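Local coordinates for protein beta-galactosidase (Streptococcus pneumoniae, PDB 4CU9) that hydrolyses beta-galactosides and carries the carbohydrate-binding module described here, which probably attaches the enzyme to glycans, at residues V99-V104 and A160-M165; A80-H85 and I149-K154. One frame throughout, in Å; residues are numbered along the deposited sequence.

Interaction 1 (V99-V104 and A160-M165). Unlike the reference sequence in segment 160-165: A160 (reference Val). With EDO (1,2-ethanediol), chain D.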
loop_
_atom_site.group_PDB
_atom_site.type_symbol
_atom_site.label_atom_id
_atom_site.label_comp_id
_atom_site.label_asym_id
_atom_site.label_seq_id
_atom_site.Cartn_x
_atom_site.Cartn_y
_atom_site.Cartn_z
ATOM N N VAL A 99 4.849 -3.376 -8.315
ATOM C CA VAL A 99 6.271 -3.497 -7.939
ATOM C C VAL A 99 6.366 -3.489 -6.421
ATOM O O VAL A 99 5.774 -2.584 -5.742
ATOM C CB VAL A 99 7.117 -2.321 -8.469
ATOM C CG1 VAL A 99 8.553 -2.429 -8.000
ATOM C CG2 VAL A 99 7.016 -2.246 -9.988
ATOM N N LEU A 100 7.060 -4.474 -5.870
ATOM C CA LEU A 100 7.329 -4.503 -4.424
ATOM C C LEU A 100 8.583 -3.702 -4.130
ATOM O O LEU A 100 9.625 -3.921 -4.730
ATOM C CB LEU A 100 7.516 -5.940 -3.916
ATOM C CG LEU A 100 7.827 -6.157 -2.428
ATOM C CD1 LEU A 100 6.686 -5.660 -1.547
ATOM C CD2 LEU A 100 8.064 -7.634 -2.156
ATOM N N GLU A 101 8.528 -2.854 -3.118
ATOM C CA GLU A 101 9.672 -2.084 -2.706
ATOM C C GLU A 101 9.865 -2.023 -1.211
ATOM O O GLU A 101 8.915 -1.999 -0.413
ATOM C CB GLU A 101 9.586 -0.648 -3.242
ATOM C CG GLU A 101 9.557 -0.574 -4.752
ATOM C CD GLU A 101 9.381 0.827 -5.309
ATOM O OE1 GLU A 101 8.636 1.628 -4.701
ATOM O OE2 GLU A 101 10.005 1.110 -6.369
ATOM N N ARG A 102 11.136 -1.964 -0.828
ATOM C CA ARG A 102 11.512 -1.803 0.569
ATOM C C ARG A 102 12.105 -0.419 0.781
ATOM O O ARG A 102 12.792 0.107 -0.082
ATOM C CB ARG A 102 12.505 -2.894 0.998
ATOM C CG ARG A 102 13.832 -2.866 0.268
ATOM C CD ARG A 102 14.694 -4.061 0.676
ATOM N NE ARG A 102 15.936 -4.169 -0.093
ATOM C CZ ARG A 102 17.100 -3.637 0.260
ATOM N NH1 ARG A 102 17.215 -2.933 1.366
ATOM N NH2 ARG A 102 18.166 -3.829 -0.503
ATOM N N TYR A 103 11.842 0.175 1.941
ATOM C CA TYR A 103 12.327 1.505 2.222
ATOM C C TYR A 103 13.835 1.457 2.495
ATOM O O TYR A 103 14.285 0.648 3.277
ATOM C CB TYR A 103 11.564 2.124 3.385
ATOM C CG TYR A 103 11.978 3.533 3.679
ATOM C CD1 TYR A 103 11.649 4.562 2.796
ATOM C CD2 TYR A 103 12.720 3.846 4.829
ATOM C CE1 TYR A 103 12.048 5.857 3.060
ATOM C CE2 TYR A 103 13.134 5.144 5.080
ATOM C CZ TYR A 103 12.781 6.139 4.195
ATOM O OH TYR A 103 13.152 7.451 4.430
ATOM N N VAL A 104 14.586 2.325 1.834
ATOM C CA VAL A 104 16.037 2.408 2.025
ATOM C C VAL A 104 16.467 3.861 2.250
ATOM O O VAL A 104 17.658 4.178 2.134
ATOM C CB VAL A 104 16.801 1.858 0.810
ATOM C CG1 VAL A 104 16.600 0.348 0.623
ATOM C CG2 VAL A 104 16.405 2.605 -0.467
ATOM N N ALA A 160 9.748 -0.173 6.535
ATOM C CA ALA A 160 8.532 0.084 5.746
ATOM C C ALA A 160 8.647 -0.666 4.435
ATOM O O ALA A 160 9.746 -0.759 3.871
ATOM C CB ALA A 160 8.350 1.566 5.458
ATOM N N MET A 161 7.521 -1.204 3.976
ATOM C CA MET A 161 7.426 -1.885 2.671
ATOM C C MET A 161 6.258 -1.246 1.954
ATOM O O MET A 161 5.362 -0.713 2.599
ATOM C CB MET A 161 7.163 -3.380 2.847
ATOM C CG MET A 161 8.293 -4.100 3.558
ATOM S SD MET A 161 9.809 -4.364 2.629
ATOM C CE MET A 161 9.251 -5.354 1.271
ATOM N N ARG A 162 6.310 -1.233 0.631
ATOM C CA ARG A 162 5.195 -0.772 -0.160
ATOM C C ARG A 162 5.073 -1.529 -1.472
ATOM O O ARG A 162 6.003 -2.200 -1.947
ATOM C CB ARG A 162 5.277 0.748 -0.432
ATOM C CG ARG A 162 6.253 1.146 -1.509
ATOM C CD ARG A 162 6.324 2.628 -1.681
ATOM N NE ARG A 162 7.089 2.961 -2.856
ATOM C CZ ARG A 162 7.207 4.179 -3.355
ATOM N NH1 ARG A 162 6.601 5.214 -2.753
ATOM N NH2 ARG A 162 7.946 4.362 -4.441
ATOM N N TRP A 163 3.905 -1.351 -2.071
ATOM C CA TRP A 163 3.657 -1.779 -3.431
ATOM C C TRP A 163 3.449 -0.516 -4.247
ATOM O O TRP A 163 2.560 0.342 -3.919
ATOM C CB TRP A 163 2.420 -2.679 -3.521
ATOM C CG TRP A 163 2.595 -4.005 -2.901
ATOM C CD1 TRP A 163 2.302 -4.349 -1.646
ATOM C CD2 TRP A 163 3.192 -5.148 -3.507
ATOM N NE1 TRP A 163 2.632 -5.655 -1.418
ATOM C CE2 TRP A 163 3.196 -6.171 -2.551
ATOM C CE3 TRP A 163 3.719 -5.407 -4.762
ATOM C CZ2 TRP A 163 3.663 -7.455 -2.831
ATOM C CZ3 TRP A 163 4.200 -6.710 -5.036
ATOM C CH2 TRP A 163 4.146 -7.699 -4.063
ATOM N N ARG A 164 4.295 -0.353 -5.260
ATOM C CA ARG A 164 4.188 0.752 -6.220
ATOM C C ARG A 164 3.407 0.227 -7.410
ATOM O O ARG A 164 3.843 -0.682 -8.116
ATOM C CB ARG A 164 5.551 1.296 -6.612
ATOM C CG ARG A 164 5.504 2.435 -7.657
ATOM C CD ARG A 164 6.833 3.158 -7.706
ATOM N NE ARG A 164 7.937 2.294 -8.105
ATOM C CZ ARG A 164 8.163 1.862 -9.342
ATOM N NH1 ARG A 164 7.388 2.219 -10.368
ATOM N NH2 ARG A 164 9.197 1.082 -9.575
ATOM N N MET A 165 2.202 0.747 -7.584
ATOM C CA MET A 165 1.225 0.150 -8.495
ATOM C C MET A 165 0.787 1.138 -9.589
ATOM O O MET A 165 0.959 2.353 -9.475
ATOM C CB MET A 165 0.016 -0.294 -7.697
ATOM C CG MET A 165 0.310 -1.356 -6.629
ATOM S SD MET A 165 -1.098 -1.686 -5.494
ATOM C CE MET A 165 -1.104 -0.247 -4.455
HETATM C C1 EDO D . 6.363 8.485 -4.630
HETATM O O1 EDO D . 5.401 7.607 -4.009
HETATM C C2 EDO D . 7.828 8.043 -4.519
HETATM O O2 EDO D . 8.094 6.998 -5.452
HETATM O O HOH W 1 11.426 0.139 -8.353
#
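E101 has CG anti to its carbonyl carbon (chi1 -61°) and R162 has CG between its backbone N and carbonyl carbon (chi1 78°); from these starts both extended chains run side by side off the sheet. R162 then turns NE and NH2 to a single oxygen, E101 OE1, each nitrogen 2.8 Å away. Carboxylate and guanidinium are nearly coplanar, 10° apart, with NH2 on the syn lone pair. The other oxygen belongs to R164: its NE lies 2.9 Å from E101 OE2 and above the carboxylate plane, NH2 adds a weak bond, and a water bridges that NH2 to OE2. Two arginines around the buried E101 carboxylate would be expected to favour its ionised form. V99 suits the strand beside R164, its branched CB lying over one face of the guanidinium. R162 NH1 and NH2 also hold a 1,2-ethanediol, probably from the crystallisation liquor.

The opposite face, with L100, M161 and W163, is largely apolar, R102 adding its aliphatic start. L100 CD1 makes a CH-pi contact 3.8 Å from the centroid of the W163 six-membered ring, and L100 CB lies 3.6 Å from W163 CZ3. Flexible M161 bends so that its SD meets R102 CB at 3.5 Å and its CE reaches L100 CD1. Backbone bonds join V99 with R164, E101 with R162, and Y103 N with A160 O.

Strand 97-103 is flanked on its other edge by strand 132-139, whose W132 makes a cation-pi contact with R162. Strand 160-166 has strand 61-70 as its second neighbour, and F181 of strand 173-182 packs against L100, M161 and W163.

Interaction 2 (A80-H85 and I149-K154)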
loop_
_atom_site.group_PDB
_atom_site.type_symbol
_atom_site.label_atom_id
_atom_site.label_comp_id
_atom_site.label_asym_id
_atom_site.label_seq_id
_atom_site.Cartn_x
_atom_site.Cartn_y
_atom_site.Cartn_z
ATOM N N ALA A 80 9.508 -11.715 4.317
ATOM C CA ALA A 80 9.767 -12.541 3.135
ATOM C C ALA A 80 8.471 -12.994 2.465
ATOM O O ALA A 80 8.487 -13.794 1.519
ATOM C CB ALA A 80 10.626 -13.759 3.513
ATOM N N GLN A 81 7.341 -12.566 2.996
ATOM C CA GLN A 81 6.059 -12.968 2.438
ATOM C C GLN A 81 5.109 -11.771 2.528
ATOM O O GLN A 81 5.290 -10.874 3.365
ATOM C CB GLN A 81 5.482 -14.158 3.202
ATOM C CG GLN A 81 6.434 -15.367 3.318
ATOM C CD GLN A 81 5.789 -16.510 4.067
ATOM O OE1 GLN A 81 6.078 -16.758 5.244
ATOM N NE2 GLN A 81 4.908 -17.196 3.399
ATOM N N ALA A 82 4.109 -11.773 1.667
ATOM C CA ALA A 82 3.108 -10.717 1.651
ATOM C C ALA A 82 1.794 -11.282 1.199
ATOM O O ALA A 82 1.731 -12.309 0.518
ATOM C CB ALA A 82 3.528 -9.575 0.746
ATOM N N LYS A 83 0.733 -10.592 1.583
ATOM C CA LYS A 83 -0.615 -10.896 1.116
ATOM C C LYS A 83 -1.250 -9.639 0.581
ATOM O O LYS A 83 -1.080 -8.547 1.153
ATOM C CB LYS A 83 -1.491 -11.424 2.231
ATOM C CG LYS A 83 -1.067 -12.819 2.642
ATOM C CD LYS A 83 -1.739 -13.229 3.923
ATOM C CE LYS A 83 -1.211 -14.560 4.415
ATOM N NZ LYS A 83 -1.940 -15.674 3.765
ATOM N N LEU A 84 -1.999 -9.818 -0.488
ATOM C CA LEU A 84 -2.667 -8.739 -1.178
ATOM C C LEU A 84 -4.111 -9.112 -1.427
ATOM O O LEU A 84 -4.366 -10.197 -1.984
ATOM C CB LEU A 84 -1.972 -8.538 -2.528
ATOM C CG LEU A 84 -0.545 -8.017 -2.519
ATOM C CD1 LEU A 84 0.093 -8.081 -3.890
ATOM C CD2 LEU A 84 -0.611 -6.577 -2.111
ATOM N N HIS A 85 -5.058 -8.264 -1.029
ATOM C CA HIS A 85 -6.481 -8.491 -1.339
ATOM C C HIS A 85 -7.016 -7.267 -2.078
ATOM O O HIS A 85 -7.193 -6.200 -1.462
ATOM C CB HIS A 85 -7.269 -8.673 -0.049
ATOM C CG HIS A 85 -8.628 -9.280 -0.221
ATOM N ND1 HIS A 85 -9.238 -9.450 -1.441
ATOM C CD2 HIS A 85 -9.490 -9.781 0.700
ATOM C CE1 HIS A 85 -10.418 -10.034 -1.271
ATOM N NE2 HIS A 85 -10.589 -10.255 0.019
ATOM N N ILE A 149 -4.140 -12.878 -2.571
ATOM C CA ILE A 149 -2.968 -13.270 -3.329
ATOM C C ILE A 149 -1.806 -13.402 -2.359
ATOM O O ILE A 149 -1.601 -12.531 -1.513
ATOM C CB ILE A 149 -2.599 -12.224 -4.402
ATOM C CG1 ILE A 149 -3.713 -12.091 -5.448
ATOM C CG2 ILE A 149 -1.288 -12.597 -5.072
ATOM C CD1 ILE A 149 -3.723 -10.745 -6.142
ATOM N N ASN A 150 -1.042 -14.489 -2.481
ATOM C CA ASN A 150 0.081 -14.717 -1.607
ATOM C C ASN A 150 1.355 -14.522 -2.421
ATOM O O ASN A 150 1.431 -14.954 -3.569
ATOM C CB ASN A 150 0.041 -16.103 -0.944
ATOM C CG ASN A 150 -1.194 -16.315 -0.080
ATOM O OD1 ASN A 150 -1.238 -15.903 1.083
ATOM N ND2 ASN A 150 -2.210 -16.967 -0.646
ATOM N N VAL A 151 2.324 -13.857 -1.808
ATOM C CA VAL A 151 3.570 -13.463 -2.445
ATOM C C VAL A 151 4.753 -13.879 -1.595
ATOM O O VAL A 151 4.706 -13.770 -0.385
ATOM C CB VAL A 151 3.601 -11.919 -2.612
ATOM C CG1 VAL A 151 4.999 -11.388 -2.923
ATOM C CG2 VAL A 151 2.580 -11.414 -3.618
ATOM N N THR A 152 5.821 -14.371 -2.244
ATOM C CA THR A 152 7.078 -14.636 -1.576
ATOM C C THR A 152 8.206 -13.847 -2.207
ATOM O O THR A 152 8.188 -13.474 -3.390
ATOM C CB THR A 152 7.458 -16.135 -1.642
ATOM O OG1 THR A 152 7.394 -16.562 -3.003
ATOM C CG2 THR A 152 6.514 -16.950 -0.875
ATOM N N PHE A 153 9.210 -13.587 -1.400
ATOM C CA PHE A 153 10.416 -12.966 -1.850
ATOM C C PHE A 153 11.583 -13.362 -0.955
ATOM O O PHE A 153 11.386 -13.901 0.120
ATOM C CB PHE A 153 10.253 -11.441 -1.974
ATOM C CG PHE A 153 9.510 -10.785 -0.817
ATOM C CD1 PHE A 153 8.132 -10.813 -0.757
ATOM C CD2 PHE A 153 10.212 -10.180 0.211
ATOM C CE1 PHE A 153 7.458 -10.214 0.302
ATOM C CE2 PHE A 153 9.560 -9.565 1.268
ATOM C CZ PHE A 153 8.179 -9.600 1.323
ATOM N N LYS A 154 12.802 -13.098 -1.407
ATOM C CA LYS A 154 13.965 -13.297 -0.556
ATOM C C LYS A 154 13.881 -12.313 0.632
ATOM O O LYS A 154 13.510 -11.144 0.477
ATOM C CB LYS A 154 15.253 -13.137 -1.362
ATOM C CG LYS A 154 16.515 -13.222 -0.524
ATOM C CD LYS A 154 17.759 -13.371 -1.394
ATOM C CE LYS A 154 18.990 -13.461 -0.506
ATOM N NZ LYS A 154 20.133 -14.126 -1.179
HETATM O O HOH W 2 1.835 -15.231 2.196
#
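A82 with V151 and L84 with I149 are hydrogen-bonded antiparallel pairs, Q81 with T152 and K83 with N150 non-hydrogen-bonded ones, on strands running at 158° to each other. F153 has CG between its backbone N and carbonyl carbon (chi1 43°), and its ring lies flat against the A80-Q81 peptide: A80 C stands over the ring centre, and F153 CZ is 3.5 Å from Q81 N. The small A82 methyl touches both neighbours, with A82 CB 4.0 Å from F153 CE1 and 4.1 Å from V151 CB. V151 CG1 lies at the edge of the F153 ring, while V151 CG2 meets L84 CD1. Branched L84, I149 and V151, with A82 and F153, make this buried face apolar.

On the other face K83 and N150 lie side by side, pointing the same way. The lysine bends at its last torsion, and K83 NZ donates to N150 OD1 at 2.8 Å. The ammonium also forms a salt bridge with E148, so the long, charged side chain suits this partly exposed side.

A80 and Q81 both face L182 of the neighbouring strand 173-182, a classic beta bulge. An apolar inner and a polar outer face fit a beta-sandwich, the fold of galactose-binding domains.

Overall arrangement
Interactions 1 and 2 have centres 12 Å apart, and their segments alternate along the chain: 80-85, 99-104, 149-154, then 160-165. Strands 149-158 and 160-166 follow each other directly, yet each pairs with a different earlier strand. Through strand 132-139 on one side and strand 61-70 on the other, the pairings close into a ring, as befits a curled beta-sandwich. The apolar faces meet inside it: W163 NE1 is 3.4 Å from L84 CD2, and L100 CD2 is 3.5 Å from F153 CD1. Both contacts therefore build one core of the galactose-binding domain, with the bound calcium about 13 Å from the W163 side chain and 11 Å from that of K83.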